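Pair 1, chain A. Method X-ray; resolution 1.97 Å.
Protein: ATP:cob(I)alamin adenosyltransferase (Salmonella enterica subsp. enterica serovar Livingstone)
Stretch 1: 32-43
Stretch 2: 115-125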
# COMPACT_ATOMS: atom_id res chain seq x y z
N GLN A 32 9.28 -32.44 -13.36
CA GLN A 32 9.02 -32.68 -11.94
C GLN A 32 9.19 -31.40 -11.06
O GLN A 32 9.83 -31.45 -10.01
CB GLN A 32 9.91 -33.79 -11.41
CG GLN A 32 9.60 -35.10 -12.13
CD GLN A 32 10.29 -36.29 -11.49
OE1 GLN A 32 9.64 -37.02 -10.81
NE2 GLN A 32 11.57 -36.53 -11.75
N VAL A 33 8.69 -30.28 -11.56
CA VAL A 33 8.73 -29.06 -10.78
C VAL A 33 7.32 -28.45 -10.80
O VAL A 33 6.74 -28.29 -11.86
CB VAL A 33 9.83 -28.11 -11.21
CG1 VAL A 33 9.78 -27.81 -12.68
CG2 VAL A 33 9.77 -26.81 -10.41
N PRO A 34 6.74 -28.25 -9.64
CA PRO A 34 5.45 -27.58 -9.62
C PRO A 34 5.54 -26.08 -9.85
O PRO A 34 6.37 -25.43 -9.23
CB PRO A 34 4.92 -27.88 -8.21
CG PRO A 34 6.10 -28.13 -7.37
CD PRO A 34 7.22 -28.57 -8.27
N VAL A 35 4.72 -25.56 -10.75
CA VAL A 35 4.72 -24.15 -11.10
C VAL A 35 3.36 -23.52 -10.96
O VAL A 35 2.33 -24.20 -10.86
CB VAL A 35 5.31 -23.87 -12.51
CG1 VAL A 35 6.76 -24.37 -12.60
CG2 VAL A 35 4.44 -24.49 -13.62
N VAL A 36 3.37 -22.18 -11.00
CA VAL A 36 2.24 -21.43 -11.27
C VAL A 36 2.33 -20.92 -12.72
O VAL A 36 3.37 -20.46 -13.16
CB VAL A 36 2.10 -20.19 -10.30
CG1 VAL A 36 0.91 -19.30 -10.69
CG2 VAL A 36 1.97 -20.62 -8.89
N VAL A 37 1.20 -20.99 -13.42
CA VAL A 37 1.04 -20.56 -14.83
C VAL A 37 0.09 -19.43 -14.86
O VAL A 37 -0.96 -19.49 -14.22
CB VAL A 37 0.38 -21.66 -15.73
CG1 VAL A 37 0.25 -21.22 -17.16
CG2 VAL A 37 1.15 -22.95 -15.62
N SER A 38 0.46 -18.37 -15.55
CA SER A 38 -0.39 -17.25 -15.62
C SER A 38 -0.40 -16.72 -17.03
O SER A 38 0.62 -16.60 -17.68
CB SER A 38 0.09 -16.11 -14.64
OG SER A 38 -0.64 -14.88 -14.91
N ILE A 39 -1.58 -16.37 -17.48
CA ILE A 39 -1.79 -15.76 -18.81
C ILE A 39 -2.54 -14.44 -18.56
O ILE A 39 -3.56 -14.43 -17.92
CB ILE A 39 -2.59 -16.64 -19.76
CG1 ILE A 39 -1.91 -18.02 -19.90
CG2 ILE A 39 -2.69 -16.00 -21.12
CD1 ILE A 39 -2.73 -19.06 -20.60
N VAL A 40 -2.03 -13.39 -19.19
CA VAL A 40 -2.72 -12.11 -19.27
C VAL A 40 -3.04 -11.78 -20.75
O VAL A 40 -2.44 -12.34 -21.66
CB VAL A 40 -1.92 -10.95 -18.62
CG1 VAL A 40 -1.59 -11.25 -17.18
CG2 VAL A 40 -0.67 -10.64 -19.41
N ASP A 41 -4.06 -10.99 -20.95
CA ASP A 41 -4.42 -10.54 -22.28
C ASP A 41 -3.56 -9.36 -22.71
O ASP A 41 -2.64 -8.94 -21.99
CB ASP A 41 -5.95 -10.28 -22.40
CG ASP A 41 -6.42 -9.05 -21.64
OD1 ASP A 41 -5.62 -8.21 -21.19
OD2 ASP A 41 -7.66 -8.98 -21.49
N ALA A 42 -3.81 -8.84 -23.90
CA ALA A 42 -3.01 -7.73 -24.43
C ALA A 42 -3.09 -6.46 -23.61
O ALA A 42 -2.24 -5.60 -23.78
CB ALA A 42 -3.43 -7.41 -25.88
N HIS A 43 -4.08 -6.32 -22.75
CA HIS A 43 -4.18 -5.14 -21.87
C HIS A 43 -3.63 -5.42 -20.48
O HIS A 43 -3.70 -4.59 -19.60
CB HIS A 43 -5.67 -4.73 -21.83
CG HIS A 43 -6.30 -4.79 -23.18
ND1 HIS A 43 -5.90 -3.97 -24.22
CD2 HIS A 43 -7.17 -5.68 -23.71
CE1 HIS A 43 -6.54 -4.32 -25.31
NE2 HIS A 43 -7.32 -5.35 -25.04
N ILE A 115 0.52 -8.33 -34.03
CA ILE A 115 -0.35 -7.78 -33.00
C ILE A 115 -0.00 -8.48 -31.68
O ILE A 115 0.03 -9.71 -31.61
CB ILE A 115 -1.84 -8.00 -33.33
CG1 ILE A 115 -2.23 -7.34 -34.70
CG2 ILE A 115 -2.75 -7.47 -32.23
CD1 ILE A 115 -2.14 -5.83 -34.70
N LEU A 116 0.14 -7.69 -30.63
CA LEU A 116 0.35 -8.21 -29.29
C LEU A 116 -0.97 -8.74 -28.78
O LEU A 116 -1.98 -8.04 -28.69
CB LEU A 116 0.83 -7.11 -28.36
CG LEU A 116 1.04 -7.52 -26.88
CD1 LEU A 116 2.20 -8.48 -26.79
CD2 LEU A 116 1.28 -6.28 -26.03
N ILE A 117 -0.99 -10.01 -28.36
CA ILE A 117 -2.26 -10.61 -27.89
C ILE A 117 -2.28 -11.03 -26.42
O ILE A 117 -3.34 -11.44 -25.93
CB ILE A 117 -2.72 -11.82 -28.80
CG1 ILE A 117 -1.71 -12.98 -28.84
CG2 ILE A 117 -2.95 -11.33 -30.25
CD1 ILE A 117 -2.23 -14.23 -29.61
N GLY A 118 -1.13 -11.05 -25.78
CA GLY A 118 -1.08 -11.48 -24.41
C GLY A 118 0.33 -11.70 -23.94
O GLY A 118 1.29 -11.40 -24.61
N GLY A 119 0.37 -12.26 -22.75
CA GLY A 119 1.57 -12.55 -22.02
C GLY A 119 1.40 -13.82 -21.23
O GLY A 119 0.33 -14.12 -20.71
N LEU A 120 2.47 -14.59 -21.21
CA LEU A 120 2.51 -15.84 -20.42
C LEU A 120 3.62 -15.72 -19.40
O LEU A 120 4.72 -15.35 -19.74
CB LEU A 120 2.76 -17.04 -21.35
CG LEU A 120 3.07 -18.36 -20.68
CD1 LEU A 120 1.83 -18.95 -20.11
CD2 LEU A 120 3.72 -19.35 -21.66
N GLY A 121 3.35 -16.17 -18.20
CA GLY A 121 4.32 -16.21 -17.14
C GLY A 121 4.34 -17.48 -16.34
O GLY A 121 3.30 -18.05 -16.03
N ILE A 122 5.55 -17.96 -16.08
CA ILE A 122 5.78 -19.19 -15.33
C ILE A 122 6.74 -18.92 -14.20
O ILE A 122 7.75 -18.27 -14.39
CB ILE A 122 6.48 -20.29 -16.20
CG1 ILE A 122 5.66 -20.58 -17.50
CG2 ILE A 122 6.68 -21.54 -15.39
CD1 ILE A 122 4.26 -21.19 -17.26
N SER A 123 6.41 -19.45 -13.03
CA SER A 123 7.29 -19.38 -11.93
C SER A 123 7.16 -20.61 -11.09
O SER A 123 6.08 -21.18 -10.92
CB SER A 123 6.99 -18.11 -11.02
OG SER A 123 7.95 -18.07 -9.95
N GLY A 124 8.26 -20.98 -10.46
CA GLY A 124 8.30 -22.14 -9.56
C GLY A 124 9.52 -23.00 -9.65
O GLY A 124 9.90 -23.68 -8.66
N GLY A 125 10.17 -22.98 -10.80
CA GLY A 125 11.45 -23.65 -10.97
C GLY A 125 12.62 -22.70 -10.98
O GLY A 125 12.57 -21.59 -10.40
O HOH W 1 8.04 -24.77 -7.16

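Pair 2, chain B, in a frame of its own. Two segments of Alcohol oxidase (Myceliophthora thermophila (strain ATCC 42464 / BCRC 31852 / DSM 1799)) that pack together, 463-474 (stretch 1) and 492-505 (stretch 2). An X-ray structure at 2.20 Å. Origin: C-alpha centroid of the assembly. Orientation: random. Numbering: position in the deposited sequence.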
# COMPACT_ATOMS: atom_id res chain seq x y z
N GLU B 463 -22.69 5.87 -15.16
CA GLU B 463 -22.47 4.76 -16.06
C GLU B 463 -21.20 4.00 -15.68
O GLU B 463 -21.05 2.80 -16.00
CB GLU B 463 -22.30 5.24 -17.51
CG GLU B 463 -22.93 6.59 -17.99
CD GLU B 463 -21.87 7.48 -18.68
OE1 GLU B 463 -21.01 6.94 -19.46
OE2 GLU B 463 -21.89 8.73 -18.47
N GLU B 464 -20.26 4.71 -15.04
CA GLU B 464 -18.96 4.14 -14.73
C GLU B 464 -18.87 3.94 -13.21
O GLU B 464 -19.19 4.89 -12.42
CB GLU B 464 -17.85 5.09 -15.21
CG GLU B 464 -17.97 5.51 -16.67
CD GLU B 464 -16.72 6.35 -17.11
OE1 GLU B 464 -15.96 6.84 -16.22
OE2 GLU B 464 -16.50 6.59 -18.33
N VAL B 465 -18.44 2.73 -12.81
CA VAL B 465 -18.24 2.44 -11.40
C VAL B 465 -17.00 3.16 -10.92
O VAL B 465 -15.92 2.99 -11.48
CB VAL B 465 -18.08 0.94 -11.10
CG1 VAL B 465 -18.02 0.73 -9.58
CG2 VAL B 465 -19.28 0.18 -11.68
N SER B 466 -17.18 3.95 -9.86
CA SER B 466 -16.12 4.66 -9.21
C SER B 466 -16.09 4.17 -7.76
O SER B 466 -17.09 4.25 -7.03
CB SER B 466 -16.34 6.17 -9.32
OG SER B 466 -16.19 6.62 -10.67
N SER B 467 -14.94 3.65 -7.35
CA SER B 467 -14.72 3.33 -5.95
C SER B 467 -14.30 4.61 -5.21
O SER B 467 -13.37 5.32 -5.66
CB SER B 467 -13.59 2.34 -5.82
OG SER B 467 -12.41 2.98 -6.33
N ASN B 468 -15.01 4.91 -4.13
CA ASN B 468 -14.61 5.97 -3.24
C ASN B 468 -14.44 5.39 -1.84
O ASN B 468 -15.27 4.58 -1.39
CB ASN B 468 -15.63 7.08 -3.29
CG ASN B 468 -15.50 7.90 -4.55
OD1 ASN B 468 -14.54 8.68 -4.67
ND2 ASN B 468 -16.44 7.72 -5.51
N VAL B 469 -13.35 5.76 -1.18
CA VAL B 469 -13.01 5.18 0.10
C VAL B 469 -12.51 6.29 1.01
O VAL B 469 -11.72 7.18 0.58
CB VAL B 469 -11.91 4.10 -0.02
CG1 VAL B 469 -11.59 3.45 1.33
CG2 VAL B 469 -12.29 3.04 -1.06
N VAL B 470 -12.99 6.24 2.26
CA VAL B 470 -12.54 7.10 3.34
C VAL B 470 -11.63 6.31 4.30
O VAL B 470 -12.06 5.29 4.81
CB VAL B 470 -13.72 7.64 4.15
CG1 VAL B 470 -13.24 8.42 5.35
CG2 VAL B 470 -14.52 8.59 3.28
N LEU B 471 -10.40 6.80 4.52
CA LEU B 471 -9.44 6.16 5.44
C LEU B 471 -9.32 7.03 6.68
O LEU B 471 -8.53 7.98 6.71
CB LEU B 471 -8.09 5.99 4.77
CG LEU B 471 -8.02 5.19 3.47
CD1 LEU B 471 -8.62 5.99 2.35
CD2 LEU B 471 -6.57 4.87 3.17
N LEU B 472 -10.15 6.76 7.68
CA LEU B 472 -10.15 7.58 8.87
C LEU B 472 -9.03 7.01 9.76
O LEU B 472 -9.29 6.28 10.72
CB LEU B 472 -11.51 7.57 9.52
CG LEU B 472 -11.68 8.48 10.74
CD1 LEU B 472 -11.43 9.96 10.39
CD2 LEU B 472 -13.08 8.28 11.29
N VAL B 473 -7.80 7.35 9.41
CA VAL B 473 -6.63 6.65 9.95
C VAL B 473 -5.58 7.54 10.53
O VAL B 473 -4.60 7.04 11.02
CB VAL B 473 -5.97 5.73 8.89
CG1 VAL B 473 -6.96 4.69 8.40
CG2 VAL B 473 -5.43 6.52 7.72
N SER B 474 -5.76 8.85 10.51
CA SER B 474 -4.79 9.76 11.08
C SER B 474 -5.49 10.47 12.24
O SER B 474 -6.41 9.90 12.81
CB SER B 474 -4.23 10.70 10.03
OG SER B 474 -3.30 11.63 10.57
N ALA B 492 1.67 16.86 5.82
CA ALA B 492 0.21 16.84 5.76
C ALA B 492 -0.45 15.78 6.66
O ALA B 492 -1.55 15.98 7.13
CB ALA B 492 -0.25 16.67 4.32
N TRP B 493 0.24 14.67 6.92
CA TRP B 493 -0.28 13.67 7.88
C TRP B 493 -0.55 14.27 9.25
O TRP B 493 -1.46 13.82 9.96
CB TRP B 493 0.70 12.52 8.08
CG TRP B 493 0.69 11.53 6.99
CD1 TRP B 493 1.69 11.28 6.12
CD2 TRP B 493 -0.37 10.62 6.69
NE1 TRP B 493 1.33 10.25 5.28
CE2 TRP B 493 0.06 9.85 5.59
CE3 TRP B 493 -1.63 10.39 7.23
CZ2 TRP B 493 -0.74 8.84 5.03
CZ3 TRP B 493 -2.43 9.38 6.66
CH2 TRP B 493 -1.97 8.63 5.57
N ARG B 494 0.24 15.28 9.62
CA ARG B 494 0.14 15.87 10.91
C ARG B 494 -1.06 16.82 11.06
O ARG B 494 -1.36 17.22 12.17
CB ARG B 494 1.44 16.62 11.29
CG ARG B 494 2.74 15.83 11.08
CD ARG B 494 2.66 14.45 11.72
NE ARG B 494 3.94 13.77 11.71
CZ ARG B 494 4.15 12.50 12.07
NH1 ARG B 494 3.16 11.74 12.51
NH2 ARG B 494 5.38 11.98 11.99
N VAL B 495 -1.71 17.19 9.95
CA VAL B 495 -2.92 18.04 9.98
C VAL B 495 -4.17 17.40 9.40
O VAL B 495 -5.25 17.94 9.56
CB VAL B 495 -2.67 19.44 9.31
CG1 VAL B 495 -1.58 20.21 10.04
CG2 VAL B 495 -2.33 19.35 7.83
N SER B 496 -4.04 16.23 8.76
CA SER B 496 -5.15 15.61 8.04
C SER B 496 -5.62 14.35 8.76
O SER B 496 -4.85 13.39 8.86
CB SER B 496 -4.72 15.29 6.61
OG SER B 496 -4.11 16.44 6.03
N PRO B 497 -6.86 14.35 9.27
CA PRO B 497 -7.28 13.18 10.05
C PRO B 497 -7.69 12.00 9.20
O PRO B 497 -7.72 10.87 9.70
CB PRO B 497 -8.45 13.69 10.89
CG PRO B 497 -8.91 14.95 10.24
CD PRO B 497 -7.84 15.44 9.32
N PHE B 498 -8.00 12.24 7.92
CA PHE B 498 -8.40 11.18 7.02
C PHE B 498 -7.92 11.40 5.60
O PHE B 498 -7.46 12.47 5.24
CB PHE B 498 -9.92 10.98 7.07
CG PHE B 498 -10.73 12.07 6.43
CD1 PHE B 498 -11.16 13.16 7.19
CD2 PHE B 498 -11.14 11.98 5.11
CE1 PHE B 498 -11.93 14.16 6.61
CE2 PHE B 498 -11.93 12.97 4.54
CZ PHE B 498 -12.32 14.06 5.28
N VAL B 499 -8.01 10.32 4.82
CA VAL B 499 -7.65 10.30 3.41
C VAL B 499 -8.88 9.94 2.60
O VAL B 499 -9.68 9.10 3.00
CB VAL B 499 -6.53 9.29 3.14
CG1 VAL B 499 -6.08 9.38 1.68
CG2 VAL B 499 -5.36 9.55 4.08
N MET B 500 -9.04 10.61 1.46
CA MET B 500 -10.03 10.19 0.44
C MET B 500 -9.27 9.52 -0.68
O MET B 500 -8.24 10.05 -1.14
CB MET B 500 -10.81 11.38 -0.10
CG MET B 500 -11.71 12.03 0.94
SD MET B 500 -12.41 13.62 0.50
CE MET B 500 -13.67 13.18 -0.67
N ILE B 501 -9.73 8.34 -1.06
CA ILE B 501 -9.24 7.62 -2.23
C ILE B 501 -10.40 7.46 -3.21
O ILE B 501 -11.50 7.08 -2.82
CB ILE B 501 -8.69 6.25 -1.83
CG1 ILE B 501 -7.51 6.46 -0.89
CG2 ILE B 501 -8.27 5.45 -3.05
CD1 ILE B 501 -6.82 5.21 -0.41
N SER B 502 -10.15 7.78 -4.47
CA SER B 502 -11.15 7.62 -5.53
C SER B 502 -10.47 6.94 -6.70
O SER B 502 -9.35 7.26 -7.04
CB SER B 502 -11.72 8.98 -5.94
OG SER B 502 -12.77 8.85 -6.89
N GLY B 503 -11.14 5.98 -7.32
CA GLY B 503 -10.49 5.22 -8.42
C GLY B 503 -11.50 4.60 -9.38
O GLY B 503 -12.70 4.62 -9.12
N GLN B 504 -10.98 4.04 -10.48
CA GLN B 504 -11.78 3.26 -11.43
C GLN B 504 -10.95 2.10 -11.93
O GLN B 504 -9.73 2.16 -11.93
CB GLN B 504 -12.18 4.09 -12.67
CG GLN B 504 -12.60 5.49 -12.37
CD GLN B 504 -13.08 6.26 -13.60
OE1 GLN B 504 -13.19 7.48 -13.55
NE2 GLN B 504 -13.34 5.57 -14.71
N GLY B 505 -11.63 1.07 -12.42
CA GLY B 505 -11.00 -0.08 -13.05
C GLY B 505 -10.91 0.02 -14.56
O GLY B 505 -11.57 0.88 -15.17
O HOH W 2 -13.31 9.57 -2.34

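Pair 1 and pair 2 build the same unit, two neighbouring antiparallel strands whose axes come within 4.5 Å and 4.6 Å, with N-to-C directions 160° and 164° apart. Fourteen central residues superpose at 0.5 Å. The backbone sets the register in both: Val A36, Ser A38 and Val A40 each exchange two hydrogen bonds with Ser A123, Gly A121 and Gly A119, as their matches Ser B467, Val B469 and Leu B471 do with Gly B503, Ile B501 and Val B499. The ladder uses main-chain atoms, so different side chains can be set on it, within the limits the neighbours leave.

They differ clearly in bulk on the face carrying these hydrogen-bonded pairs. In pair 1 the second strand gives almost nothing there: Gly A119 and Gly A121 have no side chain, and Val A40 lies so close that an ideal CB on Gly A119 would sit 3.2 Å from Val A40 CG2, a tight fit. Pair 2 fills the same positions with Val B499 and Ile B501. Leu B471, matching Val A40, reaches both, its CD1 lying 4.0 Å from Val B499 CB and 3.4 Å from Ile B501 CD1, while Val B469, matching Ser A38, packs its CB 4.3 Å from Ile B501 CB. At the next rung the serine changes strand: Ser A123 pairs with Val A36, whereas Ser B467 pairs with Gly B503; its OG makes a weak 3.2 Å hydrogen bond to Gly B503 O.

On the other face one couple changes from apolar to polar. In pair 1 it is greasy: Leu A120 CD1 lies 4.0 Å from Val A37 CG1 and 3.9 Å from Ile A39 CG1, and Ile A122 CD1 packs 3.9 Å from Val A37 CG2. Pair 2 replaces the Val A37–Ile A122 couple with Asn B468 and Ser B502, and Ser B502 OG donates a 2.8 Å hydrogen bond to Asn B468 OD1. A buried polar pair thus bonds across the strands where pair 1 uses hydrocarbon; a water also donates to Asn B468 OD1, and Asn B468 ND2 is satisfied elsewhere in the structure. Val B470 and Met B500 keep the matching Ile A39–Leu A120 site apolar.

At one end, Gly A118 matches Phe B498. An ideal CB on Gly A118 would clash with Val A40 O at 2.7 Å; Phe B498, with a different backbone conformation, carries its CB 3.8 Å from Leu B472 CD1. Beyond it, Ala A42 CB rests 3.2 Å from Leu A116 O, while Ser B474 N, at the looser match, hydrogen-bonds Pro B497 O at 2.9 Å.

The rule is to fix the ladder first, then choose each facing couple together.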